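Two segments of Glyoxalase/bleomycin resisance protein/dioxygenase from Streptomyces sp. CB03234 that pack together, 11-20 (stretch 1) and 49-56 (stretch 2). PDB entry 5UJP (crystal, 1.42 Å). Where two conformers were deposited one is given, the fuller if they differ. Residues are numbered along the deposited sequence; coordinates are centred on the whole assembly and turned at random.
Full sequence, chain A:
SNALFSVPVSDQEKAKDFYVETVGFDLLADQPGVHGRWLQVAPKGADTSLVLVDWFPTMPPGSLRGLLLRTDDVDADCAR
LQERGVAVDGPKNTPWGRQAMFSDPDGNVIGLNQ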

# COMPACT_ATOMS: atom_id res chain seq x y z
N ASP A 11 -0.29 -18.86 0.65
CA ASP A 11 0.85 -19.74 0.85
C ASP A 11 2.10 -18.89 0.70
O ASP A 11 2.42 -18.42 -0.41
CB ASP A 11 0.80 -20.88 -0.18
CG ASP A 11 1.89 -21.91 0.03
OD1 ASP A 11 3.06 -21.52 0.24
OD2 ASP A 11 1.58 -23.13 -0.03
N GLN A 12 2.80 -18.65 1.81
CA GLN A 12 3.92 -17.73 1.78
C GLN A 12 5.09 -18.26 0.96
O GLN A 12 5.83 -17.47 0.38
CB GLN A 12 4.39 -17.41 3.19
CG GLN A 12 3.38 -16.54 3.95
CD GLN A 12 3.86 -16.21 5.35
OE1 GLN A 12 4.03 -17.09 6.17
NE2 GLN A 12 4.06 -14.91 5.63
N GLU A 13 5.32 -19.56 0.96
CA GLU A 13 6.43 -20.09 0.18
C GLU A 13 6.19 -19.92 -1.31
O GLU A 13 7.10 -19.51 -2.05
CB GLU A 13 6.66 -21.57 0.51
CG GLU A 13 7.98 -22.05 -0.06
CD GLU A 13 9.18 -21.37 0.57
OE1 GLU A 13 9.06 -20.93 1.73
OE2 GLU A 13 10.26 -21.29 -0.06
N LYS A 14 4.98 -20.20 -1.77
CA LYS A 14 4.65 -19.96 -3.18
C LYS A 14 4.70 -18.47 -3.50
O LYS A 14 5.08 -18.10 -4.61
CB LYS A 14 3.25 -20.51 -3.52
CG LYS A 14 3.16 -22.06 -3.39
CD LYS A 14 1.80 -22.62 -3.74
CE LYS A 14 1.74 -24.15 -3.64
NZ LYS A 14 0.36 -24.65 -3.84
N ALA A 15 4.33 -17.61 -2.56
CA ALA A 15 4.42 -16.18 -2.80
C ALA A 15 5.87 -15.74 -2.90
O ALA A 15 6.22 -14.89 -3.73
CB ALA A 15 3.69 -15.42 -1.69
N LYS A 16 6.75 -16.30 -2.06
CA LYS A 16 8.17 -15.98 -2.20
C LYS A 16 8.71 -16.36 -3.58
O LYS A 16 9.43 -15.57 -4.22
CB LYS A 16 8.97 -16.68 -1.13
CG LYS A 16 10.44 -16.40 -1.15
CD LYS A 16 11.15 -17.08 0.02
CE LYS A 16 12.63 -16.73 0.11
NZ LYS A 16 13.35 -17.55 1.17
N ASP A 17 8.40 -17.58 -4.04
CA ASP A 17 8.80 -17.99 -5.39
C ASP A 17 8.35 -16.96 -6.42
O ASP A 17 9.11 -16.56 -7.30
CB ASP A 17 8.15 -19.32 -5.76
CG ASP A 17 8.69 -20.51 -4.97
OD1 ASP A 17 9.80 -20.46 -4.39
OD2 ASP A 17 7.96 -21.51 -4.94
N PHE A 18 7.08 -16.54 -6.33
CA PHE A 18 6.54 -15.62 -7.33
C PHE A 18 7.21 -14.25 -7.27
O PHE A 18 7.71 -13.75 -8.29
CB PHE A 18 5.03 -15.48 -7.17
CG PHE A 18 4.40 -14.57 -8.20
CD1 PHE A 18 4.17 -15.04 -9.48
CD2 PHE A 18 4.07 -13.25 -7.89
CE1 PHE A 18 3.62 -14.19 -10.44
CE2 PHE A 18 3.51 -12.42 -8.83
CZ PHE A 18 3.27 -12.89 -10.11
N TYR A 19 7.22 -13.61 -6.09
CA TYR A 19 7.68 -12.22 -6.04
C TYR A 19 9.19 -12.13 -6.20
O TYR A 19 9.68 -11.21 -6.85
CB TYR A 19 7.25 -11.52 -4.75
CG TYR A 19 5.78 -11.16 -4.79
CD1 TYR A 19 5.35 -9.92 -5.31
CD2 TYR A 19 4.82 -12.04 -4.30
CE1 TYR A 19 4.04 -9.60 -5.37
CE2 TYR A 19 3.46 -11.71 -4.35
CZ TYR A 19 3.07 -10.49 -4.89
OH TYR A 19 1.71 -10.14 -4.96
N VAL A 20 9.93 -13.03 -5.58
CA VAL A 20 11.39 -12.93 -5.64
C VAL A 20 11.92 -13.53 -6.93
O VAL A 20 12.69 -12.90 -7.67
CB VAL A 20 12.02 -13.59 -4.39
CG1 VAL A 20 13.56 -13.50 -4.47
CG2 VAL A 20 11.49 -12.96 -3.11
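Stretch 2 (49-56) SLVLVDWF

A helix laid across a β-strand is commonly held by apolar side chains along its middle and by polar groups where the strand ends, and this pair illustrates the pattern. Stretch 2 is extended from Ser-49 to Val-53, the last part of a strand that begins earlier in the chain, and then leaves the strand conformation for Asp-54 to Phe-56. It runs roughly antiparallel to the helix of stretch 1, with 150° between the N-to-C directions and 8.9 Å between the axes at closest approach. Register is set near the start of the helix, where the CA atoms of Gln-12 and Leu-52 lie 6.6 Å apart.

The apolar contacts follow the alternation of the strand: Leu-50 and Leu-52 direct their CA-to-CB bonds toward the helix, whereas Val-53 turns away. Leu-52, with chi1 in m and chi2 in t, is the most extensively covered residue of the pair. Its CD1 packs 3.6 Å from Tyr-19 CD2 and 4.0 Å from Ala-15 CB, one helical turn apart, so a single methyl bridges both. Its CD2 lies over one face of the Tyr-19 ring, 4.0 Å from the centroid and 19° off the normal, a CH-π contact. Farther along the same ring, Tyr-19 CE1 meets Leu-50 CD1 at 4.1 Å.

The polar contacts gather around Gln-12. Its CA-to-CB bond points sideways, but the side chain reaches the strand, and NE2 donates a nearly straight hydrogen bond to Leu-52 O (2.9 Å, 168°). A backbone carbonyl is thus engaged by a side chain of the helix. The same NE2 lies 3.9 Å from Trp-55 CZ3.

Water supplies the last link. One molecule donates to both Gln-12 OE1, at 2.7 Å from its oxygen, and Asp-54 OD1, at 3.0 Å, joining two acceptors that could not hydrogen-bond directly.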

# COMPACT_ATOMS: atom_id res chain seq x y z
N SER A 49 8.27 -1.25 -0.09
CA SER A 49 8.41 -2.69 0.08
C SER A 49 7.05 -3.33 0.33
O SER A 49 6.11 -2.68 0.78
CB SER A 49 9.40 -3.09 1.20
OG SER A 49 8.98 -2.57 2.46
N LEU A 50 6.95 -4.62 -0.03
CA LEU A 50 5.76 -5.43 0.16
C LEU A 50 6.10 -6.51 1.18
O LEU A 50 7.14 -7.15 1.08
CB LEU A 50 5.30 -6.10 -1.16
CG LEU A 50 5.15 -5.18 -2.38
CD1 LEU A 50 4.74 -5.98 -3.63
CD2 LEU A 50 4.11 -4.12 -2.06
N VAL A 51 5.21 -6.73 2.13
CA VAL A 51 5.32 -7.83 3.06
C VAL A 51 4.23 -8.82 2.70
O VAL A 51 3.05 -8.46 2.59
CB VAL A 51 5.20 -7.36 4.52
CG1 VAL A 51 5.54 -8.52 5.47
CG2 VAL A 51 6.12 -6.19 4.76
N LEU A 52 4.61 -10.08 2.56
CA LEU A 52 3.72 -11.10 2.03
C LEU A 52 3.16 -11.85 3.23
O LEU A 52 3.84 -12.70 3.81
CB LEU A 52 4.50 -12.03 1.09
CG LEU A 52 5.31 -11.30 0.00
CD1 LEU A 52 6.07 -12.31 -0.89
CD2 LEU A 52 4.40 -10.42 -0.89
N VAL A 53 1.93 -11.52 3.61
CA VAL A 53 1.39 -11.87 4.91
C VAL A 53 0.20 -12.82 4.78
O VAL A 53 -0.48 -12.90 3.76
CB VAL A 53 0.97 -10.65 5.76
CG1 VAL A 53 2.09 -9.60 5.82
CG2 VAL A 53 -0.31 -10.01 5.22
N ASP A 54 -0.08 -13.53 5.88
CA ASP A 54 -1.25 -14.40 5.89
C ASP A 54 -2.08 -14.26 7.15
O ASP A 54 -2.91 -15.14 7.42
CB ASP A 54 -0.88 -15.87 5.59
CG ASP A 54 0.07 -16.46 6.63
OD1 ASP A 54 0.50 -15.74 7.55
OD2 ASP A 54 0.42 -17.67 6.51
N TRP A 55 -1.90 -13.17 7.91
CA TRP A 55 -2.49 -13.04 9.23
C TRP A 55 -3.50 -11.90 9.39
O TRP A 55 -3.89 -11.59 10.52
CB TRP A 55 -1.40 -12.91 10.29
CG TRP A 55 -0.43 -11.79 10.05
CD1 TRP A 55 -0.62 -10.45 10.31
CD2 TRP A 55 0.90 -11.92 9.56
NE1 TRP A 55 0.52 -9.74 9.95
CE2 TRP A 55 1.47 -10.63 9.50
CE3 TRP A 55 1.68 -13.02 9.16
CZ2 TRP A 55 2.78 -10.40 9.08
CZ3 TRP A 55 2.96 -12.79 8.72
CH2 TRP A 55 3.50 -11.49 8.67
N PHE A 56 -3.97 -11.30 8.31
CA PHE A 56 -4.98 -10.24 8.34
C PHE A 56 -6.24 -10.75 7.66
O PHE A 56 -6.41 -10.56 6.44
CB PHE A 56 -4.46 -8.99 7.64
CG PHE A 56 -3.39 -8.24 8.40
CD1 PHE A 56 -3.57 -7.95 9.75
CD2 PHE A 56 -2.21 -7.82 7.78
CE1 PHE A 56 -2.58 -7.26 10.47
CE2 PHE A 56 -1.23 -7.12 8.50
CZ PHE A 56 -1.41 -6.85 9.84
O HOH W 1 3.10 -16.56 8.68